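Side-chain contacts in MlnE (Bacillus amyloliquefaciens subsp. plantarum, PDB 5D2E), which probably reduces beta-keto groups of carrier-bound polyketide intermediates with NADPH, as the N-terminal B-type ketoreductase part of a macrolactin assembly-line synthase: residues Y175-A180 with P186-V191; F242-Y245 with Y250-R253; A290-K295 with A479-F484. All coordinates share one frame; numbering follows the deposited sequence.

Contact 1 (Y175-A180 with P186-V191); sequences YLYENA and PIYNAV
Tyr175 and Tyr177, alternate residues of strand 171-180, both reach the first turns of helix 186-201, and each phenol deals differently with the polar atoms there. The hydroxyl of Tyr175 donates to the backbone carbonyl of Tyr188, OH to O 2.9 Å; it meets the oxygen from the side, at a C=O...donor angle of 108° and tilted out of the carbonyl plane. That carbonyl also takes a weak backbone bond from Val191 N. With CG anti to the backbone N (chi1 161°), the Tyr175 ring extends to the helix and slips beneath Val191, whose CG1 lies 3.6 Å from the ring centroid in a CH-pi contact over the face. Strand and helix run nearly antiparallel, at 150°, as the first two elements of a beta-alpha-beta unit completed by strand 205-214, in the first, Rossmann-like part of this ketoreductase fragment, ahead of the part that binds NADP. Tyr177 takes a different first torsion, its CG between the backbone N and the carbonyl carbon, and turns a face to the CB of Tyr188, 3.6 Å from Tyr177 CG. Its OH accepts a long, weak bond from Asn189 ND2, 3.4 Å but nearly straight, and has a second weak partner in Glu211. Beyond CB the Tyr188 ring leads away from the strand, and its hydroxyl bonds to the carbonyl of Ala134.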
loop_
_atom_site.group_PDB
_atom_site.type_symbol
_atom_site.label_atom_id
_atom_site.label_comp_id
_atom_site.label_asym_id
_atom_site.label_seq_id
_atom_site.Cartn_x
_atom_site.Cartn_y
_atom_site.Cartn_z
ATOM N N TYR A 175 -16.294 -0.748 2.515
ATOM C CA TYR A 175 -15.631 0.481 2.240
ATOM C C TYR A 175 -15.697 0.725 0.739
ATOM O O TYR A 175 -15.304 -0.119 -0.026
ATOM C CB TYR A 175 -14.197 0.390 2.721
ATOM C CG TYR A 175 -13.278 1.395 2.123
ATOM C CD1 TYR A 175 -13.293 2.731 2.499
ATOM C CD2 TYR A 175 -12.391 1.010 1.107
ATOM C CE1 TYR A 175 -12.457 3.653 1.856
ATOM C CE2 TYR A 175 -11.561 1.932 0.484
ATOM C CZ TYR A 175 -11.590 3.229 0.859
ATOM O OH TYR A 175 -10.676 4.062 0.207
ATOM N N LEU A 176 -16.187 1.916 0.347
ATOM C CA LEU A 176 -16.350 2.352 -1.027
ATOM C C LEU A 176 -15.570 3.604 -1.316
ATOM O O LEU A 176 -15.486 4.488 -0.500
ATOM C CB LEU A 176 -17.823 2.676 -1.347
ATOM C CG LEU A 176 -18.859 1.675 -0.861
ATOM C CD1 LEU A 176 -20.307 2.117 -1.048
ATOM C CD2 LEU A 176 -18.607 0.383 -1.571
ATOM N N TYR A 177 -15.003 3.653 -2.519
ATOM C CA TYR A 177 -14.388 4.841 -3.027
ATOM C C TYR A 177 -14.656 4.966 -4.528
ATOM O O TYR A 177 -14.847 3.969 -5.211
ATOM C CB TYR A 177 -12.889 4.892 -2.807
ATOM C CG TYR A 177 -12.043 3.886 -3.504
ATOM C CD1 TYR A 177 -11.880 2.606 -2.975
ATOM C CD2 TYR A 177 -11.385 4.200 -4.716
ATOM C CE1 TYR A 177 -11.066 1.675 -3.592
ATOM C CE2 TYR A 177 -10.561 3.272 -5.331
ATOM C CZ TYR A 177 -10.426 2.010 -4.772
ATOM O OH TYR A 177 -9.644 1.073 -5.376
ATOM N N GLU A 178 -14.596 6.204 -5.001
ATOM C CA GLU A 178 -14.838 6.510 -6.384
ATOM C C GLU A 178 -13.528 6.665 -7.127
ATOM O O GLU A 178 -12.524 7.147 -6.598
ATOM C CB GLU A 178 -15.583 7.806 -6.559
ATOM C CG GLU A 178 -16.992 7.798 -6.005
ATOM C CD GLU A 178 -17.669 9.145 -6.218
ATOM O OE1 GLU A 178 -17.009 10.137 -6.621
ATOM O OE2 GLU A 178 -18.857 9.170 -6.046
ATOM N N ASN A 179 -13.585 6.260 -8.382
ATOM C CA ASN A 179 -12.495 6.459 -9.325
ATOM C C ASN A 179 -13.139 6.655 -10.710
ATOM O O ASN A 179 -14.366 6.574 -10.831
ATOM C CB ASN A 179 -11.484 5.296 -9.287
ATOM C CG ASN A 179 -10.119 5.650 -9.989
ATOM O OD1 ASN A 179 -9.770 6.808 -10.192
ATOM N ND2 ASN A 179 -9.364 4.641 -10.298
ATOM N N ALA A 180 -12.301 6.934 -11.704
ATOM C CA ALA A 180 -12.783 7.078 -13.095
ATOM C C ALA A 180 -11.710 6.584 -14.069
ATOM O O ALA A 180 -10.487 6.637 -13.777
ATOM C CB ALA A 180 -13.101 8.529 -13.384
ATOM N N PRO A 186 -4.301 6.107 -5.508
ATOM C CA PRO A 186 -3.305 5.335 -4.738
ATOM C C PRO A 186 -3.594 5.271 -3.276
ATOM O O PRO A 186 -3.411 4.232 -2.690
ATOM C CB PRO A 186 -1.977 6.046 -4.991
ATOM C CG PRO A 186 -2.226 7.073 -6.018
ATOM C CD PRO A 186 -3.698 7.225 -6.264
ATOM N N ILE A 187 -4.112 6.351 -2.719
ATOM C CA ILE A 187 -4.482 6.384 -1.304
ATOM C C ILE A 187 -5.731 5.545 -1.054
ATOM O O ILE A 187 -5.722 4.561 -0.256
ATOM C CB ILE A 187 -4.623 7.814 -0.801
ATOM C CG1 ILE A 187 -3.274 8.464 -0.764
ATOM C CG2 ILE A 187 -5.253 7.890 0.570
ATOM C CD1 ILE A 187 -3.260 9.930 -0.375
ATOM N N TYR A 188 -6.791 5.805 -1.816
ATOM C CA TYR A 188 -8.000 5.090 -1.508
ATOM C C TYR A 188 -7.876 3.592 -1.787
ATOM O O TYR A 188 -8.426 2.777 -1.058
ATOM C CB TYR A 188 -9.188 5.678 -2.248
ATOM C CG TYR A 188 -9.544 7.079 -1.931
ATOM C CD1 TYR A 188 -9.341 7.600 -0.699
ATOM C CD2 TYR A 188 -10.208 7.883 -2.863
ATOM C CE1 TYR A 188 -9.719 8.897 -0.386
ATOM C CE2 TYR A 188 -10.602 9.157 -2.559
ATOM C CZ TYR A 188 -10.390 9.678 -1.316
ATOM O OH TYR A 188 -10.810 10.958 -0.961
ATOM N N ASN A 189 -7.125 3.227 -2.830
ATOM C CA ASN A 189 -6.918 1.819 -3.196
ATOM C C ASN A 189 -6.102 1.053 -2.083
ATOM O O ASN A 189 -6.355 -0.102 -1.778
ATOM C CB ASN A 189 -6.152 1.803 -4.542
ATOM C CG ASN A 189 -5.703 0.421 -4.936
ATOM O OD1 ASN A 189 -4.506 0.124 -4.872
ATOM N ND2 ASN A 189 -6.624 -0.414 -5.281
ATOM N N ALA A 190 -5.237 1.780 -1.405
ATOM C CA ALA A 190 -4.379 1.182 -0.338
ATOM C C ALA A 190 -5.152 0.765 0.915
ATOM O O ALA A 190 -4.698 -0.073 1.700
ATOM C CB ALA A 190 -3.215 2.087 0.000
ATOM N N VAL A 191 -6.355 1.292 1.099
ATOM C CA VAL A 191 -7.174 0.900 2.224
ATOM C C VAL A 191 -7.434 -0.568 2.342
ATOM O O VAL A 191 -7.528 -1.041 3.446
ATOM C CB VAL A 191 -8.499 1.683 2.205
ATOM C CG1 VAL A 191 -9.479 1.192 3.234
ATOM C CG2 VAL A 191 -8.228 3.180 2.361
#

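Contact 2 (F242-Y245 with Y250-R253); sequences FTCY and YYKR
Cys244 O and Tyr251 N form the shortest direct bond between the strands, 2.8 Å. The same oxygen receives a CA-H...O contact from Tyr250 CA. The return bond, Cys244 N to Tyr251 O, measures 2.9 Å, so these residues make an antiparallel hydrogen-bonded pair, followed by the non-hydrogen-bonded pair Tyr245-Tyr250 toward the turn of the hairpin 242-245/249-257. Where the strands part toward Phe242 and Arg253, a water takes over: it donates to Phe242 O and accepts from Arg253 N. On the face of Cys244, the sulfur SG lies 3.5 Å from CE2 of Tyr251, oblique to the ring, whose hydroxyl bonds to Glu246. On the other face, Tyr245 and Tyr250 lie side by side with planes 38° apart, and Tyr245 CD1 meets Tyr250 CB at 3.6 Å. Chi1 of -70° sets the Tyr245 ring beside its backbone N; Thr243 CG2 covers one of its faces and also touches Tyr250 CD2. Tyr245 OH, bonded to Glu232, accepts from a second water, which in turn takes a bond from Lys252 NZ; the lysine chain bends at its last torsion to get there. CE2 of Phe242 lies over one face of the Arg253 guanidinium, toward its rim, with the planes 31° apart, and Arg253 NH2 is 3.7 Å from Phe242 CD2. The guanidinium thus lies against an aromatic ring while NH2 forms a salt bridge with Glu192, which probably balances its charge, and the ammonium of Lys252 is tied through water to Tyr245 OH.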
loop_
_atom_site.group_PDB
_atom_site.type_symbol
_atom_site.label_atom_id
_atom_site.label_comp_id
_atom_site.label_asym_id
_atom_site.label_seq_id
_atom_site.Cartn_x
_atom_site.Cartn_y
_atom_site.Cartn_z
ATOM N N PHE A 242 -11.280 -7.304 -2.144
ATOM C CA PHE A 242 -11.390 -6.163 -2.979
ATOM C C PHE A 242 -12.041 -6.503 -4.306
ATOM O O PHE A 242 -11.750 -7.528 -4.911
ATOM C CB PHE A 242 -9.980 -5.501 -3.166
ATOM C CG PHE A 242 -9.949 -4.416 -4.176
ATOM C CD1 PHE A 242 -10.482 -3.164 -3.892
ATOM C CD2 PHE A 242 -9.440 -4.641 -5.460
ATOM C CE1 PHE A 242 -10.521 -2.174 -4.872
ATOM C CE2 PHE A 242 -9.439 -3.627 -6.416
ATOM C CZ PHE A 242 -9.991 -2.404 -6.118
ATOM N N THR A 243 -12.896 -5.593 -4.784
ATOM C CA THR A 243 -13.458 -5.686 -6.138
ATOM C C THR A 243 -13.429 -4.316 -6.775
ATOM O O THR A 243 -13.755 -3.308 -6.115
ATOM C CB THR A 243 -14.887 -6.208 -6.083
ATOM O OG1 THR A 243 -14.936 -7.411 -5.339
ATOM C CG2 THR A 243 -15.459 -6.483 -7.431
ATOM N N CYS A 244 -13.105 -4.254 -8.071
ATOM C CA CYS A 244 -13.260 -3.008 -8.796
ATOM C C CYS A 244 -14.484 -3.145 -9.687
ATOM O O CYS A 244 -14.556 -4.082 -10.517
ATOM C CB CYS A 244 -12.039 -2.714 -9.619
ATOM S SG CYS A 244 -12.236 -1.210 -10.646
ATOM N N TYR A 245 -15.451 -2.248 -9.478
ATOM C CA TYR A 245 -16.706 -2.233 -10.210
ATOM C C TYR A 245 -16.737 -1.148 -11.230
ATOM O O TYR A 245 -16.379 -0.008 -10.954
ATOM C CB TYR A 245 -17.871 -1.988 -9.241
ATOM C CG TYR A 245 -18.144 -3.138 -8.316
ATOM C CD1 TYR A 245 -18.957 -4.201 -8.684
ATOM C CD2 TYR A 245 -17.566 -3.172 -7.051
ATOM C CE1 TYR A 245 -19.163 -5.283 -7.826
ATOM C CE2 TYR A 245 -17.781 -4.244 -6.181
ATOM C CZ TYR A 245 -18.575 -5.276 -6.580
ATOM O OH TYR A 245 -18.773 -6.266 -5.703
ATOM N N TYR A 250 -17.178 -6.140 -13.465
ATOM C CA TYR A 250 -16.353 -6.012 -12.311
ATOM C C TYR A 250 -15.168 -6.961 -12.403
ATOM O O TYR A 250 -15.180 -7.958 -13.153
ATOM C CB TYR A 250 -17.142 -6.200 -11.023
ATOM C CG TYR A 250 -17.708 -7.594 -10.767
ATOM C CD1 TYR A 250 -18.961 -7.948 -11.246
ATOM C CD2 TYR A 250 -16.961 -8.548 -10.091
ATOM C CE1 TYR A 250 -19.469 -9.215 -11.016
ATOM C CE2 TYR A 250 -17.445 -9.825 -9.872
ATOM C CZ TYR A 250 -18.716 -10.135 -10.337
ATOM O OH TYR A 250 -19.215 -11.381 -10.115
ATOM N N TYR A 251 -14.142 -6.650 -11.636
ATOM C CA TYR A 251 -12.961 -7.489 -11.643
ATOM C C TYR A 251 -12.289 -7.607 -10.275
ATOM O O TYR A 251 -12.339 -6.682 -9.423
ATOM C CB TYR A 251 -12.003 -7.115 -12.794
ATOM C CG TYR A 251 -12.001 -5.691 -13.212
ATOM C CD1 TYR A 251 -12.947 -5.170 -14.086
ATOM C CD2 TYR A 251 -11.015 -4.821 -12.724
ATOM C CE1 TYR A 251 -12.967 -3.803 -14.424
ATOM C CE2 TYR A 251 -10.995 -3.423 -13.060
ATOM C CZ TYR A 251 -11.977 -2.910 -13.905
ATOM O OH TYR A 251 -11.888 -1.536 -14.177
ATOM N N LYS A 252 -11.728 -8.795 -10.067
ATOM C CA LYS A 252 -11.030 -9.141 -8.885
ATOM C C LYS A 252 -9.618 -9.604 -9.237
ATOM O O LYS A 252 -9.359 -10.021 -10.357
ATOM C CB LYS A 252 -11.750 -10.315 -8.247
ATOM C CG LYS A 252 -13.065 -9.978 -7.581
ATOM C CD LYS A 252 -13.397 -11.105 -6.615
ATOM C CE LYS A 252 -14.427 -10.693 -5.600
ATOM N NZ LYS A 252 -15.661 -10.335 -6.349
ATOM N N ARG A 253 -8.741 -9.561 -8.250
ATOM C CA ARG A 253 -7.347 -9.821 -8.494
ATOM C C ARG A 253 -6.745 -10.757 -7.447
ATOM O O ARG A 253 -7.150 -10.729 -6.281
ATOM C CB ARG A 253 -6.520 -8.556 -8.560
ATOM C CG ARG A 253 -6.343 -7.898 -7.219
ATOM C CD ARG A 253 -5.438 -6.699 -7.250
ATOM N NE ARG A 253 -5.757 -5.778 -6.167
ATOM C CZ ARG A 253 -5.454 -4.484 -6.171
ATOM N NH1 ARG A 253 -4.775 -3.934 -7.184
ATOM N NH2 ARG A 253 -5.853 -3.725 -5.167
HETATM O O HOH W 1 -9.196 -8.451 -5.649
HETATM O O HOH W 2 -17.849 -8.887 -5.345
#

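Contact 3 (A290-K295 with A479-F484); sequences AEYLAK and AGLAAF
Helices 284-296 and 477-488 approach through Tyr292 and Leu481, whose CA atoms, 7.8 Å apart, are the nearest across the two segments, with no hydrogen bond between segments 290-295 and 479-484. The two side chains slide past each other in opposite directions. CD2 of Leu481 sits over one face of the Tyr292 ring, 4.0 Å from its centroid and 27° off the normal, a CH-pi contact displaced toward the CB end of the ring: CD2 is 3.7 Å from Tyr292 CG. The second methyl, CD1, touches the same ring at Tyr292 CD1, 3.8 Å away, and Leu481 CB approaches CE1, so the branched leucine follows one side of the ring. Tyr292 is extended, its CG anti to the backbone N (chi1 -178°), which carries the phenol across to the other helix. Helix 284-296 begins in what fits the glycine-rich turn of a Rossmann-type KR domain, where Gly284 and Leu285 bind NADP, and the contact packs this helix against helix 477-488 near the C-terminal end of the chain. Leu481 is about 5 Å, side chain to side chain, from Trp452 of the NADP site. Phe484, one turn further along, meets the Tyr292 ring obliquely, its CD2 4.2 Å from Tyr292 CE2. It also meets Phe289 edge-to-face and packs on Ile447 and Trp449 of strand 443-453. The hydroxyl of Tyr292 is satisfied by the side chain of Gln485, next in sequence after Phe484, which holds the far end of the phenol against the same helix.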
loop_
_atom_site.group_PDB
_atom_site.type_symbol
_atom_site.label_atom_id
_atom_site.label_comp_id
_atom_site.label_asym_id
_atom_site.label_seq_id
_atom_site.Cartn_x
_atom_site.Cartn_y
_atom_site.Cartn_z
ATOM N N ALA A 290 23.161 -0.523 -1.937
ATOM C CA ALA A 290 24.221 0.420 -2.354
ATOM C C ALA A 290 25.512 -0.361 -2.721
ATOM O O ALA A 290 26.128 -0.087 -3.745
ATOM C CB ALA A 290 24.518 1.466 -1.296
ATOM N N GLU A 291 25.868 -1.356 -1.932
ATOM C CA GLU A 291 27.067 -2.142 -2.242
ATOM C C GLU A 291 26.860 -2.903 -3.558
ATOM O O GLU A 291 27.762 -2.996 -4.381
ATOM C CB GLU A 291 27.371 -3.212 -1.204
ATOM C CG GLU A 291 27.693 -2.772 0.194
ATOM C CD GLU A 291 28.043 -3.985 1.059
ATOM O OE1 GLU A 291 27.235 -4.969 1.171
ATOM O OE2 GLU A 291 29.145 -3.925 1.613
ATOM N N TYR A 292 25.679 -3.491 -3.721
ATOM C CA TYR A 292 25.333 -4.203 -4.938
ATOM C C TYR A 292 25.494 -3.344 -6.176
ATOM O O TYR A 292 26.125 -3.778 -7.196
ATOM C CB TYR A 292 23.907 -4.716 -4.838
ATOM C CG TYR A 292 23.448 -5.515 -6.050
ATOM C CD1 TYR A 292 23.872 -6.826 -6.234
ATOM C CD2 TYR A 292 22.607 -4.959 -6.993
ATOM C CE1 TYR A 292 23.464 -7.568 -7.310
ATOM C CE2 TYR A 292 22.180 -5.718 -8.082
ATOM C CZ TYR A 292 22.606 -7.022 -8.222
ATOM O OH TYR A 292 22.219 -7.793 -9.317
ATOM N N LEU A 293 25.009 -2.115 -6.085
ATOM C CA LEU A 293 25.087 -1.168 -7.228
ATOM C C LEU A 293 26.534 -0.664 -7.481
ATOM O O LEU A 293 26.952 -0.453 -8.618
ATOM C CB LEU A 293 24.226 0.032 -6.992
ATOM C CG LEU A 293 22.685 -0.185 -6.932
ATOM C CD1 LEU A 293 21.971 1.160 -7.051
ATOM C CD2 LEU A 293 22.234 -1.154 -8.013
ATOM N N ALA A 294 27.264 -0.426 -6.407
ATOM C CA ALA A 294 28.685 -0.051 -6.500
ATOM C C ALA A 294 29.527 -1.132 -7.189
ATOM O O ALA A 294 30.460 -0.807 -7.899
ATOM C CB ALA A 294 29.228 0.231 -5.116
ATOM N N LYS A 295 29.155 -2.403 -7.038
ATOM C CA LYS A 295 29.847 -3.450 -7.697
ATOM C C LYS A 295 29.522 -3.599 -9.180
ATOM O O LYS A 295 30.298 -4.172 -9.913
ATOM C CB LYS A 295 29.560 -4.720 -6.985
ATOM C CG LYS A 295 30.123 -4.695 -5.594
ATOM C CD LYS A 295 29.843 -6.039 -4.965
ATOM C CE LYS A 295 29.929 -5.931 -3.474
ATOM N NZ LYS A 295 29.520 -7.243 -2.961
ATOM N N ALA A 479 19.600 -14.239 -2.684
ATOM C CA ALA A 479 18.337 -14.540 -3.290
ATOM C C ALA A 479 17.520 -13.231 -3.575
ATOM O O ALA A 479 16.855 -13.151 -4.607
ATOM C CB ALA A 479 17.588 -15.425 -2.355
ATOM N N GLY A 480 17.586 -12.282 -2.645
ATOM C CA GLY A 480 16.834 -11.035 -2.693
ATOM C C GLY A 480 17.436 -10.128 -3.743
ATOM O O GLY A 480 16.735 -9.553 -4.546
ATOM N N LEU A 481 18.769 -10.046 -3.771
ATOM C CA LEU A 481 19.440 -9.312 -4.842
ATOM C C LEU A 481 19.122 -9.845 -6.183
ATOM O O LEU A 481 18.855 -9.078 -7.122
ATOM C CB LEU A 481 20.951 -9.279 -4.689
ATOM C CG LEU A 481 21.336 -8.459 -3.506
ATOM C CD1 LEU A 481 22.800 -8.733 -3.164
ATOM C CD2 LEU A 481 21.049 -6.975 -3.688
ATOM N N ALA A 482 19.085 -11.162 -6.310
ATOM C CA ALA A 482 18.775 -11.726 -7.591
ATOM C C ALA A 482 17.270 -11.531 -7.985
ATOM O O ALA A 482 16.943 -11.489 -9.172
ATOM C CB ALA A 482 19.073 -13.192 -7.592
ATOM N N ALA A 483 16.378 -11.565 -6.993
ATOM C CA ALA A 483 14.947 -11.326 -7.257
ATOM C C ALA A 483 14.786 -9.888 -7.795
ATOM O O ALA A 483 14.029 -9.657 -8.725
ATOM C CB ALA A 483 14.123 -11.580 -6.021
ATOM N N PHE A 484 15.538 -8.957 -7.247
ATOM C CA PHE A 484 15.547 -7.595 -7.714
ATOM C C PHE A 484 16.028 -7.538 -9.135
ATOM O O PHE A 484 15.385 -6.950 -10.005
ATOM C CB PHE A 484 16.461 -6.779 -6.862
ATOM C CG PHE A 484 16.772 -5.433 -7.430
ATOM C CD1 PHE A 484 15.883 -4.399 -7.291
ATOM C CD2 PHE A 484 17.968 -5.207 -8.133
ATOM C CE1 PHE A 484 16.146 -3.183 -7.801
ATOM C CE2 PHE A 484 18.227 -3.965 -8.648
ATOM C CZ PHE A 484 17.297 -2.956 -8.496
#

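In the fold
From the N terminus, contact 1 comes first and closes a five-residue loop between strand 171-180 and helix 186-201. After strand 205-214 and helix 222-233 the chain reaches contact 2, which closes the tight turn of a hairpin whose outgoing strand pairs with strand 35-46. The two sit about 12 Å apart between centres and touch: Tyr177 OH lies 3.4 Å from Phe242 CE1. Contact 3 then spans 183 residues of the NADP-binding part, bringing helix 284-296 to helix 477-488. The three follow in series, with no nesting or crossing. Contact 3 lies about 34 and 35 Å from contacts 1 and 2, between centres.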